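Local coordinates for protein reducing-end xylose-releasing exo-oligoxylanase Rex8A (Paenibacillus barcinonensis, PDB 6SUD) that hydrolyses short linear and branched xylooligosaccharides, releasing single xylose units from their reducing ends during the breakdown of xylan, at residues A[71-76]-A[130-135]; A[164-169]-A[212-217]. The protein carries 1 engineered substitution. All blocks are in the same frame, centred on the assembly; numbering follows the deposited sequence.

Contact 1: A[71-76]-A[130-135]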
loop_
_atom_site.group_PDB
_atom_site.type_symbol
_atom_site.label_atom_id
_atom_site.label_comp_id
_atom_site.label_asym_id
_atom_site.label_seq_id
_atom_site.Cartn_x
_atom_site.Cartn_y
_atom_site.Cartn_z
ATOM N N GLY A 71 2.936 -6.506 -5.375
ATOM C CA GLY A 71 2.217 -7.663 -4.805
ATOM C C GLY A 71 3.073 -8.451 -3.832
ATOM O O GLY A 71 2.539 -8.891 -2.804
ATOM N N MET A 72 4.354 -8.620 -4.144
ATOM C CA MET A 72 5.323 -9.315 -3.253
ATOM C C MET A 72 5.386 -8.562 -1.915
ATOM O O MET A 72 5.239 -9.195 -0.855
ATOM C CB MET A 72 6.711 -9.394 -3.892
ATOM C CG MET A 72 6.775 -10.260 -5.139
ATOM S SD MET A 72 6.244 -11.986 -4.889
ATOM C CE MET A 72 7.494 -12.567 -3.749
ATOM N N SER A 73 5.617 -7.250 -1.963
ATOM C CA SER A 73 5.717 -6.384 -0.761
ATOM C C SER A 73 4.386 -6.368 -0.007
ATOM O O SER A 73 4.419 -6.380 1.226
ATOM C CB SER A 73 6.201 -4.997 -1.122
ATOM O OG SER A 73 5.218 -4.290 -1.857
ATOM N N TYR A 74 3.253 -6.358 -0.715
ATOM C CA TYR A 74 1.893 -6.449 -0.115
ATOM C C TYR A 74 1.757 -7.778 0.628
ATOM O O TYR A 74 1.325 -7.770 1.781
ATOM C CB TYR A 74 0.791 -6.369 -1.170
ATOM C CG TYR A 74 0.459 -4.989 -1.674
ATOM C CD1 TYR A 74 0.977 -3.858 -1.075
ATOM C CD2 TYR A 74 -0.392 -4.822 -2.751
ATOM C CE1 TYR A 74 0.658 -2.594 -1.539
ATOM C CE2 TYR A 74 -0.742 -3.564 -3.216
ATOM C CZ TYR A 74 -0.200 -2.449 -2.613
ATOM O OH TYR A 74 -0.500 -1.191 -3.067
ATOM N N GLY A 75 2.117 -8.888 -0.019
ATOM C CA GLY A 75 2.029 -10.215 0.622
ATOM C C GLY A 75 2.866 -10.281 1.890
ATOM O O GLY A 75 2.414 -10.853 2.883
ATOM N N MET A 76 4.056 -9.691 1.879
ATOM C CA MET A 76 4.897 -9.660 3.097
ATOM C C MET A 76 4.206 -8.844 4.207
ATOM O O MET A 76 4.243 -9.284 5.378
ATOM C CB MET A 76 6.275 -9.099 2.762
ATOM C CG MET A 76 7.174 -10.126 2.109
ATOM S SD MET A 76 8.618 -9.370 1.335
ATOM C CE MET A 76 9.437 -8.752 2.803
ATOM N N GLU A 130 9.434 -0.892 -2.839
ATOM C CA GLU A 130 10.560 -0.679 -1.887
ATOM C C GLU A 130 10.039 -0.226 -0.515
ATOM O O GLU A 130 10.450 -0.803 0.498
ATOM C CB GLU A 130 11.570 0.323 -2.465
ATOM C CG GLU A 130 12.617 -0.299 -3.390
ATOM C CD GLU A 130 12.148 -0.836 -4.736
ATOM O OE1 GLU A 130 10.945 -0.792 -5.013
ATOM O OE2 GLU A 130 12.989 -1.263 -5.527
ATOM N N GLU A 131 9.144 0.750 -0.449
ATOM C CA GLU A 131 8.712 1.293 0.867
ATOM C C GLU A 131 7.873 0.261 1.636
ATOM O O GLU A 131 8.002 0.200 2.856
ATOM C CB GLU A 131 7.996 2.625 0.689
ATOM C CG GLU A 131 6.719 2.525 -0.096
ATOM C CD GLU A 131 6.118 3.885 -0.351
ATOM O OE1 GLU A 131 6.525 4.838 0.340
ATOM O OE2 GLU A 131 5.284 3.987 -1.265
ATOM N N PHE A 132 7.077 -0.581 0.973
ATOM C CA PHE A 132 6.359 -1.670 1.689
ATOM C C PHE A 132 7.327 -2.773 2.105
ATOM O O PHE A 132 7.131 -3.325 3.192
ATOM C CB PHE A 132 5.231 -2.290 0.869
ATOM C CG PHE A 132 3.876 -1.690 1.138
ATOM C CD1 PHE A 132 3.514 -0.490 0.549
ATOM C CD2 PHE A 132 2.931 -2.353 1.913
ATOM C CE1 PHE A 132 2.264 0.065 0.776
ATOM C CE2 PHE A 132 1.674 -1.805 2.125
ATOM C CZ PHE A 132 1.340 -0.595 1.547
ATOM N N PHE A 133 8.285 -3.143 1.254
ATOM C CA PHE A 133 9.281 -4.182 1.616
ATOM C C PHE A 133 9.938 -3.744 2.924
ATOM O O PHE A 133 9.964 -4.504 3.904
ATOM C CB PHE A 133 10.342 -4.372 0.532
ATOM C CG PHE A 133 9.999 -5.249 -0.649
ATOM C CD1 PHE A 133 9.481 -6.523 -0.486
ATOM C CD2 PHE A 133 10.308 -4.837 -1.936
ATOM C CE1 PHE A 133 9.237 -7.328 -1.586
ATOM C CE2 PHE A 133 10.055 -5.646 -3.043
ATOM C CZ PHE A 133 9.530 -6.900 -2.855
ATOM N N ALA A 134 10.434 -2.500 2.947
ATOM C CA ALA A 134 11.183 -1.942 4.084
ATOM C C ALA A 134 10.297 -1.969 5.338
ATOM O O ALA A 134 10.758 -2.450 6.386
ATOM C CB ALA A 134 11.643 -0.548 3.749
ATOM N N MET A 135 9.059 -1.489 5.240
ATOM C CA MET A 135 8.151 -1.441 6.412
ATOM C C MET A 135 7.843 -2.864 6.888
ATOM O O MET A 135 7.887 -3.112 8.101
ATOM C CB MET A 135 6.850 -0.704 6.095
ATOM C CG MET A 135 5.995 -0.424 7.323
ATOM S SD MET A 135 6.664 0.930 8.332
ATOM C CE MET A 135 7.635 0.069 9.564
#
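The rings of Tyr74 and Phe132 form a T-shaped pair: the CD1-CE1 edge of the tyrosine points at one face of the phenylalanine, with centroids 5.0 Å apart and planes at 75°. Tyr74 CE1 stands over the centre of that face, its nearest atom being Phe132 CZ at 3.7 Å. The Phe133 ring is used on a face and at its edge. Ser73 CB makes a CH-pi contact over one face, 3.8 Å from the centroid of the Phe133 ring, while Met76 SD lies in plane at the edge, a Met-aromatic contact. These side chains join helices 69-81 and 127-144 of the (alpha/alpha)6 barrel of glycosyl hydrolase family 8. The two segments run nearly parallel (24°) with axes 8.3 Å apart, and the small Ser73 allows its CA to come within 4.8 Å of Phe133 CA. The interface is wholly buried and close to the catalytic centre: Tyr74 lies beside Glu70, the inferred proton donor, and its OH is hydrogen-bonded to Arg268, a residue of one xylose pocket. Phe202 also meets Phe132 edge-to-face. An alanine in place of Phe132 would probably leave the Tyr74 edge without its aromatic face and open a gap between the helices beside the active site. Ser73 OG, between the backbone N and carbonyl carbon (chi1 69°), is hydrogen-bonded back to its own helix at Glu70 O, and it rests against Phe132 CB at 3.4 Å. Met76 SD sits 3.5 Å from Phe133 CD1.

Contact 2: A[164-169]-A[212-217]; sequences CLHQGE and EQDRTF
Asp214 faces Leu165 and His166 together, and every atom of its side chain beyond CA has a neighbour there. Its CB lies 3.8 Å from Leu165 CD1, and the same methyl reaches the carboxylate carbon, Asp214 CG, at 3.7 Å. With CG anti to the carbonyl carbon (chi1 -68°), the carboxylate is carried out to meet the imidazole of His166 tip to tip. At that tip, OD1 accepts a hydrogen bond from His166 NE2, 2.8 Å long and fairly straight at 159°. His166 NE2 comes in on the syn side of the carboxylate, and OD1 lies close to the plane of the imidazole, the two planes being 26° apart. The other oxygen, OD2, has His166 CD2 as a further neighbour at 3.6 Å. The contact lies on the surface of the family 8 catalytic domain, away from the annotated sites, where the C-terminal part of helix 153-170 meets the residues leading into helix 215-232. At the other ring nitrogen, ND1 gives a second, more bent hydrogen bond to Glu169 OE1, which is met from above its carboxylate plane. A carboxylate at each nitrogen helps to hold the rotation of the ring and would probably favour its protonated, positively charged form. Leu165 CB lies over one face of this imidazole, and the ring of His162 also meets it. Beside the carboxylate, the leucine crosses Phe217 obliquely: CD2 rests 3.5 Å from Phe217 CE1, and CD1 is 3.7 Å from Phe217 CD1. Trp177, on strand 177-178, also touches Leu165.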
loop_
_atom_site.group_PDB
_atom_site.type_symbol
_atom_site.label_atom_id
_atom_site.label_comp_id
_atom_site.label_asym_id
_atom_site.label_seq_id
_atom_site.Cartn_x
_atom_site.Cartn_y
_atom_site.Cartn_z
ATOM N N CYS A 164 17.332 3.896 -1.448
ATOM C CA CYS A 164 16.198 4.813 -1.734
ATOM C C CYS A 164 16.642 6.276 -1.640
ATOM O O CYS A 164 16.150 7.090 -2.431
ATOM C CB CYS A 164 15.050 4.587 -0.765
ATOM S SG CYS A 164 14.131 3.071 -1.131
ATOM N N LEU A 165 17.510 6.616 -0.685
ATOM C CA LEU A 165 17.932 8.024 -0.492
ATOM C C LEU A 165 19.284 8.308 -1.154
ATOM O O LEU A 165 19.488 9.479 -1.513
ATOM C CB LEU A 165 17.984 8.351 1.001
ATOM C CG LEU A 165 16.663 8.212 1.751
ATOM C CD1 LEU A 165 16.790 8.823 3.137
ATOM C CD2 LEU A 165 15.510 8.852 0.974
ATOM N N HIS A 166 20.151 7.306 -1.324
ATOM C CA HIS A 166 21.587 7.538 -1.637
ATOM C C HIS A 166 22.030 6.864 -2.936
ATOM O O HIS A 166 23.249 6.885 -3.198
ATOM C CB HIS A 166 22.447 7.063 -0.465
ATOM C CG HIS A 166 22.143 7.775 0.806
ATOM N ND1 HIS A 166 22.431 9.114 0.985
ATOM C CD2 HIS A 166 21.583 7.343 1.953
ATOM C CE1 HIS A 166 22.062 9.476 2.205
ATOM N NE2 HIS A 166 21.547 8.405 2.815
ATOM N N GLN A 167 21.105 6.302 -3.722
ATOM C CA GLN A 167 21.438 5.636 -5.011
ATOM C C GLN A 167 22.250 6.593 -5.898
ATOM O O GLN A 167 23.169 6.093 -6.568
ATOM C CB GLN A 167 20.179 5.147 -5.730
ATOM C CG GLN A 167 20.453 4.264 -6.933
ATOM C CD GLN A 167 20.967 2.896 -6.559
ATOM O OE1 GLN A 167 22.177 2.677 -6.428
ATOM N NE2 GLN A 167 20.050 1.952 -6.400
ATOM N N GLY A 168 21.938 7.894 -5.917
ATOM C CA GLY A 168 22.631 8.876 -6.779
ATOM C C GLY A 168 24.111 9.016 -6.451
ATOM O O GLY A 168 24.860 9.522 -7.302
ATOM N N GLU A 169 24.510 8.599 -5.248
ATOM C CA GLU A 169 25.897 8.731 -4.736
ATOM C C GLU A 169 26.692 7.478 -5.115
ATOM O O GLU A 169 27.904 7.606 -5.323
ATOM C CB GLU A 169 25.846 9.026 -3.233
ATOM C CG GLU A 169 25.205 10.379 -2.942
ATOM C CD GLU A 169 24.641 10.608 -1.550
ATOM O OE1 GLU A 169 24.777 9.706 -0.718
ATOM O OE2 GLU A 169 24.067 11.696 -1.305
ATOM N N GLU A 212 20.756 5.722 11.145
ATOM C CA GLU A 212 20.711 6.936 12.006
ATOM C C GLU A 212 20.846 8.207 11.155
ATOM O O GLU A 212 20.082 9.153 11.397
ATOM C CB GLU A 212 21.805 6.875 13.074
ATOM C CG GLU A 212 21.523 5.840 14.146
ATOM C CD GLU A 212 22.483 5.868 15.321
ATOM O OE1 GLU A 212 23.705 5.751 15.079
ATOM O OE2 GLU A 212 22.007 6.018 16.475
ATOM N N GLN A 213 21.758 8.210 10.177
ATOM C CA GLN A 213 22.090 9.411 9.358
ATOM C C GLN A 213 20.853 9.884 8.580
ATOM O O GLN A 213 20.823 11.057 8.197
ATOM C CB GLN A 213 23.257 9.142 8.398
ATOM C CG GLN A 213 22.969 8.091 7.326
ATOM C CD GLN A 213 23.978 8.037 6.203
ATOM O OE1 GLN A 213 24.865 8.874 6.083
ATOM N NE2 GLN A 213 23.842 7.031 5.353
ATOM N N ASP A 214 19.873 9.005 8.355
ATOM C CA ASP A 214 18.705 9.302 7.481
ATOM C C ASP A 214 17.467 9.656 8.313
ATOM O O ASP A 214 16.449 10.035 7.711
ATOM C CB ASP A 214 18.438 8.134 6.531
ATOM C CG ASP A 214 19.516 7.927 5.480
ATOM O OD1 ASP A 214 20.264 8.885 5.209
ATOM O OD2 ASP A 214 19.600 6.814 4.940
ATOM N N ARG A 215 17.520 9.559 9.640
ATOM C CA ARG A 215 16.280 9.660 10.459
ATOM C C ARG A 215 15.654 11.054 10.338
ATOM O O ARG A 215 14.410 11.118 10.251
ATOM C CB ARG A 215 16.552 9.209 11.893
ATOM C CG ARG A 215 16.714 7.700 11.976
ATOM C CD ARG A 215 16.892 7.157 13.367
ATOM N NE ARG A 215 17.282 5.763 13.289
ATOM C CZ ARG A 215 17.746 5.051 14.305
ATOM N NH1 ARG A 215 17.853 5.597 15.503
ATOM N NH2 ARG A 215 18.081 3.785 14.127
ATOM N N THR A 216 16.456 12.124 10.301
ATOM C CA THR A 216 15.952 13.512 10.125
ATOM C C THR A 216 15.186 13.619 8.802
ATOM O O THR A 216 14.070 14.168 8.818
ATOM C CB THR A 216 17.073 14.553 10.199
ATOM O OG1 THR A 216 17.535 14.548 11.550
ATOM C CG2 THR A 216 16.610 15.944 9.825
ATOM N N PHE A 217 15.753 13.102 7.710
ATOM C CA PHE A 217 15.118 13.131 6.369
ATOM C C PHE A 217 13.736 12.467 6.434
ATOM O O PHE A 217 12.758 13.021 5.895
ATOM C CB PHE A 217 15.958 12.427 5.309
ATOM C CG PHE A 217 15.290 12.468 3.963
ATOM C CD1 PHE A 217 14.352 11.508 3.615
ATOM C CD2 PHE A 217 15.563 13.487 3.063
ATOM C CE1 PHE A 217 13.721 11.550 2.381
ATOM C CE2 PHE A 217 14.941 13.517 1.822
ATOM C CZ PHE A 217 14.011 12.555 1.489
#

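From the N terminus, contact 1 opens on helix 69-81 and closes on helix 127-144, spanning 53 residues that include helix 85-99 and the strands 113-114 and 120-122. Contact 2 opens on the next helix, 153-170, and closes at the start of helix 215-232, enclosing the strand pair 177-178 and 183-184 and helix 200-209. The two closures therefore follow in series and neither nest nor cross. Their centres are 19 Å apart, contact 1 deep in the domain and contact 2 at its surface. Helices 127-144 and 153-170, consecutive in the chain, bridge them directly, with Glu130 CB packed 4.0 Å from Cys164 SG.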